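Local atomic coordinates of glycoside hydrolase family 12 (Spirochaeta thermophila, PDB entry 5LU3), a protein that is probably a cellulase that breaks down polysaccharides, represented here by its C-terminal family 64 carbohydrate-binding module. Residues E2-M6 with Y67-H71. Numbering follows the deposited sequence.
Sequences EYLEM and YWYIH
Tyr-3 presents one ring face to the edge of Tyr-69 in a T-shaped pair. The ring planes stand 86° apart and the centroids are 5.2 Å apart. Tyr-3 can be followed outward from the backbone. Its CB lies 4.2 Å from Tyr-69 CD1. Tyr-3 CG comes closest, 3.7 Å from Tyr-69 CD1. That Tyr-69 atom sits above the Tyr-3 ring, toward its rim. Both CD1 and CD2 of Tyr-3 also touch Tyr-69 CD1. Tyr-3 CE2 lies 3.7 Å from Ile-70 O, near the ring plane, while Tyr-69 CB makes an off-centre CH-pi contact over the face. The Tyr-3 CG is anti to its carbonyl carbon (chi1 -71°), which lays the ring against residues 69 and 70. Tyr-69 OH hydrogen-bonds to Asp-65.

At the other end, Tyr-67 OH donates a 2.9 Å hydrogen bond to Glu-5 OE2. The donor lies 40° out of the carboxylate plane. Glu-5 is extended, and its side chain is about 4 Å from a bound calcium held by Asp-7 and Asp-24. A phenylalanine in place of Tyr-67 would probably leave Glu-5 without this donor and its carboxylate freer to turn.

Met-6 CE meets Ile-70 CD1 at 3.5 Å. Met-6 and Ile-70, of one sheet, meet across strand 16-22, and Met-83 of the other sheet packs on both, as in the core of a beta-sandwich carbohydrate-binding module.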
loop_
_atom_site.group_PDB
_atom_site.type_symbol
_atom_site.label_atom_id
_atom_site.label_comp_id
_atom_site.label_asym_id
_atom_site.label_seq_id
_atom_site.Cartn_x
_atom_site.Cartn_y
_atom_site.Cartn_z
ATOM N N GLU A 2 -15.569 4.412 -2.860
ATOM C CA GLU A 2 -14.986 5.362 -1.913
ATOM C C GLU A 2 -13.675 4.829 -1.331
ATOM O O GLU A 2 -13.569 3.679 -0.908
ATOM C CB GLU A 2 -15.949 5.591 -0.762
ATOM C CG GLU A 2 -15.622 6.788 0.107
ATOM C CD GLU A 2 -16.788 7.150 1.019
ATOM O OE1 GLU A 2 -16.977 6.457 2.052
ATOM O OE2 GLU A 2 -17.523 8.121 0.693
ATOM N N TYR A 3 -12.666 5.688 -1.277
ATOM C CA TYR A 3 -11.403 5.339 -0.623
ATOM C C TYR A 3 -11.554 5.541 0.889
ATOM O O TYR A 3 -11.821 6.664 1.356
ATOM C CB TYR A 3 -10.245 6.183 -1.147
ATOM C CG TYR A 3 -9.838 5.860 -2.538
ATOM C CD1 TYR A 3 -10.504 6.409 -3.622
ATOM C CD2 TYR A 3 -8.781 5.015 -2.791
ATOM C CE1 TYR A 3 -10.136 6.089 -4.915
ATOM C CE2 TYR A 3 -8.398 4.689 -4.083
ATOM C CZ TYR A 3 -9.098 5.213 -5.149
ATOM O OH TYR A 3 -8.750 4.934 -6.453
ATOM N N LEU A 4 -11.348 4.463 1.652
ATOM C CA LEU A 4 -11.508 4.500 3.094
ATOM C C LEU A 4 -10.190 4.857 3.736
ATOM O O LEU A 4 -9.155 4.247 3.456
ATOM C CB LEU A 4 -12.018 3.155 3.607
ATOM C CG LEU A 4 -13.349 2.751 2.960
ATOM C CD1 LEU A 4 -13.813 1.444 3.592
ATOM C CD2 LEU A 4 -14.417 3.841 3.088
ATOM N N GLU A 5 -10.213 5.858 4.598
ATOM C CA GLU A 5 -8.974 6.314 5.208
ATOM C C GLU A 5 -8.478 5.337 6.259
ATOM O O GLU A 5 -9.247 4.765 7.019
ATOM C CB GLU A 5 -9.119 7.736 5.775
ATOM C CG GLU A 5 -7.767 8.330 6.155
ATOM C CD GLU A 5 -7.759 9.821 6.370
ATOM O OE1 GLU A 5 -8.823 10.462 6.275
ATOM O OE2 GLU A 5 -6.671 10.392 6.621
ATOM N N MET A 6 -7.172 5.124 6.251
ATOM C CA MET A 6 -6.506 4.356 7.280
ATOM C C MET A 6 -5.188 4.996 7.675
ATOM O O MET A 6 -4.725 5.965 7.043
ATOM C CB MET A 6 -6.363 2.904 6.861
ATOM C CG MET A 6 -5.576 2.674 5.592
ATOM S SD MET A 6 -3.772 2.934 5.712
ATOM C CE MET A 6 -3.357 2.518 4.013
ATOM N N TYR A 67 -2.037 12.828 -0.359
ATOM C CA TYR A 67 -2.496 11.508 0.011
ATOM C C TYR A 67 -1.985 10.429 -0.927
ATOM O O TYR A 67 -1.555 10.671 -2.044
ATOM C CB TYR A 67 -4.043 11.464 0.047
ATOM C CG TYR A 67 -4.612 11.870 1.383
ATOM C CD1 TYR A 67 -4.640 13.190 1.800
ATOM C CD2 TYR A 67 -5.141 10.922 2.229
ATOM C CE1 TYR A 67 -5.162 13.525 3.052
ATOM C CE2 TYR A 67 -5.647 11.227 3.454
ATOM C CZ TYR A 67 -5.656 12.516 3.875
ATOM O OH TYR A 67 -6.164 12.797 5.131
ATOM N N TRP A 68 -2.067 9.201 -0.415
ATOM C CA TRP A 68 -1.797 7.999 -1.188
ATOM C C TRP A 68 -3.101 7.212 -1.305
ATOM O O TRP A 68 -3.682 6.823 -0.289
ATOM C CB TRP A 68 -0.669 7.158 -0.536
ATOM C CG TRP A 68 0.670 7.825 -0.650
ATOM C CD1 TRP A 68 1.597 7.610 -1.606
ATOM C CD2 TRP A 68 1.205 8.824 0.206
ATOM N NE1 TRP A 68 2.697 8.399 -1.405
ATOM C CE2 TRP A 68 2.471 9.174 -0.296
ATOM C CE3 TRP A 68 0.740 9.458 1.349
ATOM C CZ2 TRP A 68 3.281 10.138 0.320
ATOM C CZ3 TRP A 68 1.547 10.415 1.955
ATOM C CH2 TRP A 68 2.795 10.737 1.437
ATOM N N TYR A 69 -3.531 6.997 -2.550
ATOM C CA TYR A 69 -4.772 6.308 -2.894
ATOM C C TYR A 69 -4.433 4.920 -3.408
ATOM O O TYR A 69 -3.757 4.777 -4.428
ATOM C CB TYR A 69 -5.514 7.117 -3.974
ATOM C CG TYR A 69 -6.008 8.440 -3.441
ATOM C CD1 TYR A 69 -7.260 8.552 -2.840
ATOM C CD2 TYR A 69 -5.236 9.586 -3.528
ATOM C CE1 TYR A 69 -7.698 9.744 -2.322
ATOM C CE2 TYR A 69 -5.676 10.799 -2.974
ATOM C CZ TYR A 69 -6.926 10.875 -2.397
ATOM O OH TYR A 69 -7.413 12.062 -1.853
ATOM N N ILE A 70 -4.877 3.915 -2.656
ATOM C CA ILE A 70 -4.459 2.522 -2.843
ATOM C C ILE A 70 -5.633 1.686 -3.309
ATOM O O ILE A 70 -6.696 1.707 -2.687
ATOM C CB ILE A 70 -3.946 1.970 -1.505
ATOM C CG1 ILE A 70 -2.823 2.843 -0.934
ATOM C CG2 ILE A 70 -3.499 0.524 -1.665
ATOM C CD1 ILE A 70 -2.912 3.041 0.539
ATOM N N HIS A 71 -5.402 0.939 -4.387
ATOM C CA HIS A 71 -6.364 -0.024 -4.895
ATOM C C HIS A 71 -5.752 -1.408 -4.791
ATOM O O HIS A 71 -4.705 -1.672 -5.360
ATOM C CB HIS A 71 -6.656 0.326 -6.344
ATOM C CG HIS A 71 -7.658 -0.549 -7.014
ATOM N ND1 HIS A 71 -7.905 -0.432 -8.357
ATOM C CD2 HIS A 71 -8.431 -1.581 -6.583
ATOM C CE1 HIS A 71 -8.814 -1.316 -8.726
ATOM N NE2 HIS A 71 -9.142 -2.033 -7.671
#